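Local coordinates for adhesion and penetration protein autotransporter (PDB 3SYJ), which promotes bacterial adherence to host cells and bacterial aggregation as a self-associating adhesin, and carries a probable serine protease domain at the start of its passenger region, at residues Pro149-Trp161 and Gln170-Thr183. Residues are numbered along the deposited sequence; the frame is centred on the assembly and turned at random.
Sequences PERVRIGSGRQFW and QVAGAYHYLTAGNT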
loop_
_atom_site.group_PDB
_atom_site.type_symbol
_atom_site.label_atom_id
_atom_site.label_comp_id
_atom_site.label_asym_id
_atom_site.label_seq_id
_atom_site.Cartn_x
_atom_site.Cartn_y
_atom_site.Cartn_z
ATOM N N PRO A 149 -2.838 1.170 -61.163
ATOM C CA PRO A 149 -4.078 0.622 -60.599
ATOM C C PRO A 149 -5.137 1.667 -60.284
ATOM O O PRO A 149 -6.326 1.364 -60.379
ATOM C CB PRO A 149 -3.615 -0.024 -59.296
ATOM C CG PRO A 149 -2.376 0.682 -58.934
ATOM C CD PRO A 149 -1.720 1.120 -60.207
ATOM N N GLU A 150 -4.715 2.867 -59.899
ATOM C CA GLU A 150 -5.650 3.922 -59.531
ATOM C C GLU A 150 -5.547 5.123 -60.469
ATOM O O GLU A 150 -4.472 5.437 -60.988
ATOM C CB GLU A 150 -5.423 4.341 -58.079
ATOM C CG GLU A 150 -5.424 3.175 -57.095
ATOM C CD GLU A 150 -6.813 2.748 -56.656
ATOM O OE1 GLU A 150 -7.807 3.290 -57.188
ATOM O OE2 GLU A 150 -6.915 1.875 -55.766
ATOM N N ARG A 151 -6.677 5.779 -60.700
ATOM C CA ARG A 151 -6.725 6.958 -61.553
ATOM C C ARG A 151 -7.852 7.858 -61.054
ATOM O O ARG A 151 -8.947 7.369 -60.776
ATOM C CB ARG A 151 -6.959 6.564 -63.019
ATOM C CG ARG A 151 -6.013 7.265 -63.979
ATOM C CD ARG A 151 -6.580 7.472 -65.370
ATOM N NE ARG A 151 -6.331 6.370 -66.291
ATOM C CZ ARG A 151 -5.730 6.487 -67.476
ATOM N NH1 ARG A 151 -5.290 7.658 -67.902
ATOM N NH2 ARG A 151 -5.575 5.423 -68.245
ATOM N N VAL A 152 -7.592 9.161 -60.931
ATOM C CA VAL A 152 -8.605 10.096 -60.433
ATOM C C VAL A 152 -8.606 11.429 -61.193
ATOM O O VAL A 152 -7.640 11.757 -61.885
ATOM C CB VAL A 152 -8.420 10.391 -58.932
ATOM C CG1 VAL A 152 -8.464 9.110 -58.120
ATOM C CG2 VAL A 152 -7.108 11.114 -58.696
ATOM N N ARG A 153 -9.695 12.186 -61.067
ATOM C CA ARG A 153 -9.784 13.531 -61.642
ATOM C C ARG A 153 -10.565 14.457 -60.714
ATOM O O ARG A 153 -11.206 14.016 -59.759
ATOM C CB ARG A 153 -10.422 13.521 -63.043
ATOM C CG ARG A 153 -11.935 13.239 -63.073
ATOM C CD ARG A 153 -12.592 13.780 -64.355
ATOM N NE ARG A 153 -12.470 15.238 -64.433
ATOM C CZ ARG A 153 -13.338 16.102 -63.908
ATOM N NH1 ARG A 153 -14.429 15.667 -63.283
ATOM N NH2 ARG A 153 -13.124 17.413 -64.020
ATOM N N ILE A 154 -10.518 15.748 -60.996
ATOM C CA ILE A 154 -11.118 16.714 -60.101
ATOM C C ILE A 154 -11.339 17.996 -60.874
ATOM O O ILE A 154 -10.523 18.359 -61.720
ATOM C CB ILE A 154 -10.195 16.972 -58.890
ATOM C CG1 ILE A 154 -10.803 18.033 -57.961
ATOM C CG2 ILE A 154 -8.802 17.379 -59.367
ATOM C CD1 ILE A 154 -10.022 18.269 -56.680
ATOM N N GLY A 155 -12.440 18.685 -60.597
ATOM C CA GLY A 155 -12.728 19.927 -61.299
ATOM C C GLY A 155 -13.902 20.707 -60.740
ATOM O O GLY A 155 -14.590 20.249 -59.828
ATOM N N SER A 156 -14.140 21.893 -61.290
ATOM C CA SER A 156 -15.243 22.715 -60.823
ATOM C C SER A 156 -16.218 23.078 -61.941
ATOM O O SER A 156 -17.002 24.012 -61.809
ATOM C CB SER A 156 -14.711 23.980 -60.154
ATOM O OG SER A 156 -14.111 24.838 -61.106
ATOM N N GLY A 157 -16.169 22.342 -63.042
ATOM C CA GLY A 157 -17.089 22.586 -64.138
ATOM C C GLY A 157 -18.549 22.398 -63.747
ATOM O O GLY A 157 -18.850 21.882 -62.673
ATOM N N ARG A 158 -19.460 22.828 -64.612
ATOM C CA ARG A 158 -20.887 22.648 -64.365
ATOM C C ARG A 158 -21.180 21.321 -63.679
ATOM O O ARG A 158 -20.725 20.262 -64.122
ATOM C CB ARG A 158 -21.665 22.726 -65.670
ATOM C CG ARG A 158 -21.572 24.068 -66.331
ATOM C CD ARG A 158 -22.425 24.109 -67.575
ATOM N NE ARG A 158 -22.653 25.482 -68.003
ATOM C CZ ARG A 158 -23.100 25.824 -69.206
ATOM N NH1 ARG A 158 -23.360 24.885 -70.109
ATOM N NH2 ARG A 158 -23.280 27.107 -69.506
ATOM N N GLN A 159 -21.945 21.379 -62.598
ATOM C CA GLN A 159 -22.167 20.201 -61.770
ATOM C C GLN A 159 -23.535 19.556 -62.027
ATOM O O GLN A 159 -24.566 20.222 -61.975
ATOM C CB GLN A 159 -21.992 20.545 -60.282
ATOM C CG GLN A 159 -20.695 21.270 -59.929
ATOM C CD GLN A 159 -19.447 20.386 -59.989
ATOM O OE1 GLN A 159 -19.514 19.193 -60.309
ATOM N NE2 GLN A 159 -18.293 20.979 -59.676
ATOM N N PHE A 160 -23.523 18.258 -62.305
ATOM C CA PHE A 160 -24.738 17.496 -62.504
ATOM C C PHE A 160 -24.736 16.289 -61.588
ATOM O O PHE A 160 -23.674 15.810 -61.191
ATOM C CB PHE A 160 -24.803 16.970 -63.938
ATOM C CG PHE A 160 -24.861 18.040 -64.992
ATOM C CD1 PHE A 160 -26.072 18.427 -65.539
ATOM C CD2 PHE A 160 -23.699 18.632 -65.464
ATOM C CE1 PHE A 160 -26.126 19.398 -66.523
ATOM C CE2 PHE A 160 -23.750 19.602 -66.450
ATOM C CZ PHE A 160 -24.966 19.985 -66.978
ATOM N N TRP A 161 -25.921 15.787 -61.255
ATOM C CA TRP A 161 -26.029 14.385 -60.855
ATOM C C TRP A 161 -27.013 13.641 -61.758
ATOM O O TRP A 161 -27.956 14.231 -62.280
ATOM C CB TRP A 161 -26.334 14.198 -59.363
ATOM C CG TRP A 161 -27.584 14.836 -58.868
ATOM C CD1 TRP A 161 -28.825 14.762 -59.426
ATOM C CD2 TRP A 161 -27.723 15.618 -57.680
ATOM N NE1 TRP A 161 -29.724 15.468 -58.667
ATOM C CE2 TRP A 161 -29.072 16.002 -57.589
ATOM C CE3 TRP A 161 -26.833 16.039 -56.688
ATOM C CZ2 TRP A 161 -29.553 16.784 -56.553
ATOM C CZ3 TRP A 161 -27.312 16.811 -55.661
ATOM C CH2 TRP A 161 -28.658 17.179 -55.599
ATOM N N GLN A 170 -28.784 19.673 -63.313
ATOM C CA GLN A 170 -27.658 20.578 -63.110
ATOM C C GLN A 170 -27.820 21.313 -61.793
ATOM O O GLN A 170 -28.686 22.171 -61.657
ATOM C CB GLN A 170 -27.528 21.588 -64.242
ATOM C CG GLN A 170 -26.211 22.326 -64.170
ATOM C CD GLN A 170 -26.105 23.474 -65.144
ATOM O OE1 GLN A 170 -25.685 24.572 -64.773
ATOM N NE2 GLN A 170 -26.473 23.230 -66.396
ATOM N N VAL A 171 -26.986 20.975 -60.820
ATOM C CA VAL A 171 -27.169 21.476 -59.467
ATOM C C VAL A 171 -26.363 22.745 -59.190
ATOM O O VAL A 171 -26.684 23.498 -58.274
ATOM C CB VAL A 171 -26.832 20.396 -58.439
ATOM C CG1 VAL A 171 -27.730 19.175 -58.659
ATOM C CG2 VAL A 171 -25.364 20.009 -58.550
ATOM N N ALA A 172 -25.328 22.993 -59.989
ATOM C CA ALA A 172 -24.544 24.218 -59.846
ATOM C C ALA A 172 -23.888 24.664 -61.157
ATOM O O ALA A 172 -23.552 23.842 -62.009
ATOM C CB ALA A 172 -23.493 24.060 -58.754
ATOM N N GLY A 173 -23.710 25.973 -61.309
ATOM C CA GLY A 173 -22.971 26.513 -62.436
ATOM C C GLY A 173 -21.489 26.200 -62.297
ATOM O O GLY A 173 -21.060 25.668 -61.270
ATOM N N ALA A 174 -20.708 26.522 -63.324
ATOM C CA ALA A 174 -19.280 26.236 -63.310
ATOM C C ALA A 174 -18.578 27.135 -62.316
ATOM O O ALA A 174 -19.070 28.216 -62.004
ATOM C CB ALA A 174 -18.680 26.426 -64.682
ATOM N N TYR A 175 -17.432 26.672 -61.822
ATOM C CA TYR A 175 -16.548 27.467 -60.973
ATOM C C TYR A 175 -17.165 27.871 -59.641
ATOM O O TYR A 175 -16.819 28.907 -59.099
ATOM C CB TYR A 175 -16.055 28.714 -61.714
ATOM C CG TYR A 175 -15.575 28.434 -63.120
ATOM C CD1 TYR A 175 -14.672 27.414 -63.376
ATOM C CD2 TYR A 175 -16.024 29.189 -64.192
ATOM C CE1 TYR A 175 -14.235 27.152 -64.658
ATOM C CE2 TYR A 175 -15.590 28.929 -65.486
ATOM C CZ TYR A 175 -14.697 27.912 -65.706
ATOM O OH TYR A 175 -14.254 27.650 -66.981
ATOM N N HIS A 176 -18.062 27.050 -59.108
ATOM C CA HIS A 176 -18.645 27.311 -57.795
ATOM C C HIS A 176 -17.925 26.498 -56.731
ATOM O O HIS A 176 -17.634 27.000 -55.655
ATOM C CB HIS A 176 -20.132 26.955 -57.768
ATOM C CG HIS A 176 -21.016 27.956 -58.445
ATOM N ND1 HIS A 176 -22.191 28.411 -57.883
ATOM C CD2 HIS A 176 -20.908 28.578 -59.644
ATOM C CE1 HIS A 176 -22.765 29.274 -58.704
ATOM N NE2 HIS A 176 -22.005 29.393 -59.779
ATOM N N TYR A 177 -17.663 25.228 -57.030
ATOM C CA TYR A 177 -16.954 24.350 -56.108
ATOM C C TYR A 177 -16.357 23.130 -56.822
ATOM O O TYR A 177 -16.608 22.895 -58.011
ATOM C CB TYR A 177 -17.868 23.910 -54.956
ATOM C CG TYR A 177 -19.134 23.216 -55.430
ATOM C CD1 TYR A 177 -19.125 21.867 -55.761
ATOM C CD2 TYR A 177 -20.320 23.918 -55.566
ATOM C CE1 TYR A 177 -20.270 21.232 -56.211
ATOM C CE2 TYR A 177 -21.462 23.304 -56.010
ATOM C CZ TYR A 177 -21.434 21.960 -56.331
ATOM O OH TYR A 177 -22.584 21.357 -56.778
ATOM N N LEU A 178 -15.558 22.363 -56.085
ATOM C CA LEU A 178 -14.873 21.208 -56.646
ATOM C C LEU A 178 -15.661 19.927 -56.423
ATOM O O LEU A 178 -16.270 19.742 -55.374
ATOM C CB LEU A 178 -13.494 21.057 -56.001
ATOM C CG LEU A 178 -12.499 22.195 -56.236
ATOM C CD1 LEU A 178 -11.377 22.095 -55.233
ATOM C CD2 LEU A 178 -11.962 22.177 -57.666
ATOM N N THR A 179 -15.647 19.045 -57.416
ATOM C CA THR A 179 -16.104 17.672 -57.227
ATOM C C THR A 179 -15.045 16.767 -57.812
ATOM O O THR A 179 -14.281 17.188 -58.680
ATOM C CB THR A 179 -17.443 17.374 -57.927
ATOM O OG1 THR A 179 -17.341 17.677 -59.324
ATOM C CG2 THR A 179 -18.560 18.190 -57.309
ATOM N N ALA A 180 -14.996 15.522 -57.348
ATOM C CA ALA A 180 -13.932 14.619 -57.757
ATOM C C ALA A 180 -14.303 13.163 -57.498
ATOM O O ALA A 180 -15.306 12.874 -56.862
ATOM C CB ALA A 180 -12.639 14.975 -57.034
ATOM N N GLY A 181 -13.480 12.248 -57.994
ATOM C CA GLY A 181 -13.676 10.823 -57.762
ATOM C C GLY A 181 -12.643 10.107 -58.603
ATOM O O GLY A 181 -11.766 10.761 -59.160
ATOM N N ASN A 182 -12.713 8.788 -58.711
ATOM C CA ASN A 182 -11.860 8.127 -59.698
ATOM C C ASN A 182 -12.360 8.445 -61.108
ATOM O O ASN A 182 -13.492 8.901 -61.278
ATOM C CB ASN A 182 -11.723 6.619 -59.456
ATOM C CG ASN A 182 -13.051 5.892 -59.451
ATOM O OD1 ASN A 182 -13.697 5.761 -58.414
ATOM N ND2 ASN A 182 -13.452 5.382 -60.613
ATOM N N THR A 183 -11.518 8.248 -62.116
ATOM C CA THR A 183 -11.949 8.503 -63.489
ATOM C C THR A 183 -12.816 7.359 -64.001
ATOM O O THR A 183 -12.892 6.294 -63.381
ATOM C CB THR A 183 -10.760 8.663 -64.446
ATOM O OG1 THR A 183 -10.088 7.403 -64.603
ATOM C CG2 THR A 183 -9.790 9.692 -63.905
HETATM O O HOH W 1 -15.814 17.865 -62.016
HETATM O O HOH W 2 -18.789 24.370 -59.843
HETATM O O HOH W 3 -21.918 27.965 -65.898
#
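Gln-159 reaches from strand 159-161 to the turn and strand that follow its hairpin partner. Its chain folds back at chi2 (-72°), which lays the amide nearly parallel to the Tyr-177 ring, the two planes 7° apart. CG touches that ring obliquely, 3.7 Å from CZ of Tyr-177. The Thr-179 hydroxyl OG1 donates to Gln-159 OE1 at 2.8 Å; Gly-1 N also hydrogen-bonds this oxygen. Two bonds thus grip the oxygen end, while Gln-159 NE2 gives a weak, bent bond to Tyr-177 O. A water links Thr-179 OG1 to Arg-153 NH1, lying at the guanidinium edge in its plane.

The hairpin carries two CH-pi contacts. Val-171 CG1 stands over the centre of the Trp-161 six-membered ring, 3.5 Å from the centroid. With chi1 at -168° the Gln-170 chain swings away from its own N, and CG comes over the Phe-160 face, offset toward the rim. A classic beta bulge sets two residues, Val-171 and Ala-172, against Gln-159, whose O takes Val-171 N and, weakly, Ala-172 N.

Strands 151-155 and 179-182 pair antiparallel. Gly-155 and Thr-179 exchange two backbone bonds, and Arg-153 N bonds Gly-181 O. Ile-154 CB meets Ala-180 CB at 3.7 Å. Between the two strand pairs, Ser-156 O accepts from Tyr-175 N at 2.7 Å.

The contact belongs to the protease domain of the passenger, whose S6 family is consistent with a chymotrypsin-like fold, and Tyr-175 lies near Ser-218, the probable catalytic serine. Arg-153 forms a salt bridge with Asp-217, which also accepts from Gly-157 N, and helix 9-17 touches Gln-159, Val-171 and Thr-179 through Tyr-9. Strand 2-4 runs beside strand 159-162, and strand 151-155 lies between strand 221-226 and strand 179-182, an outermost strand of its sheet within the chain.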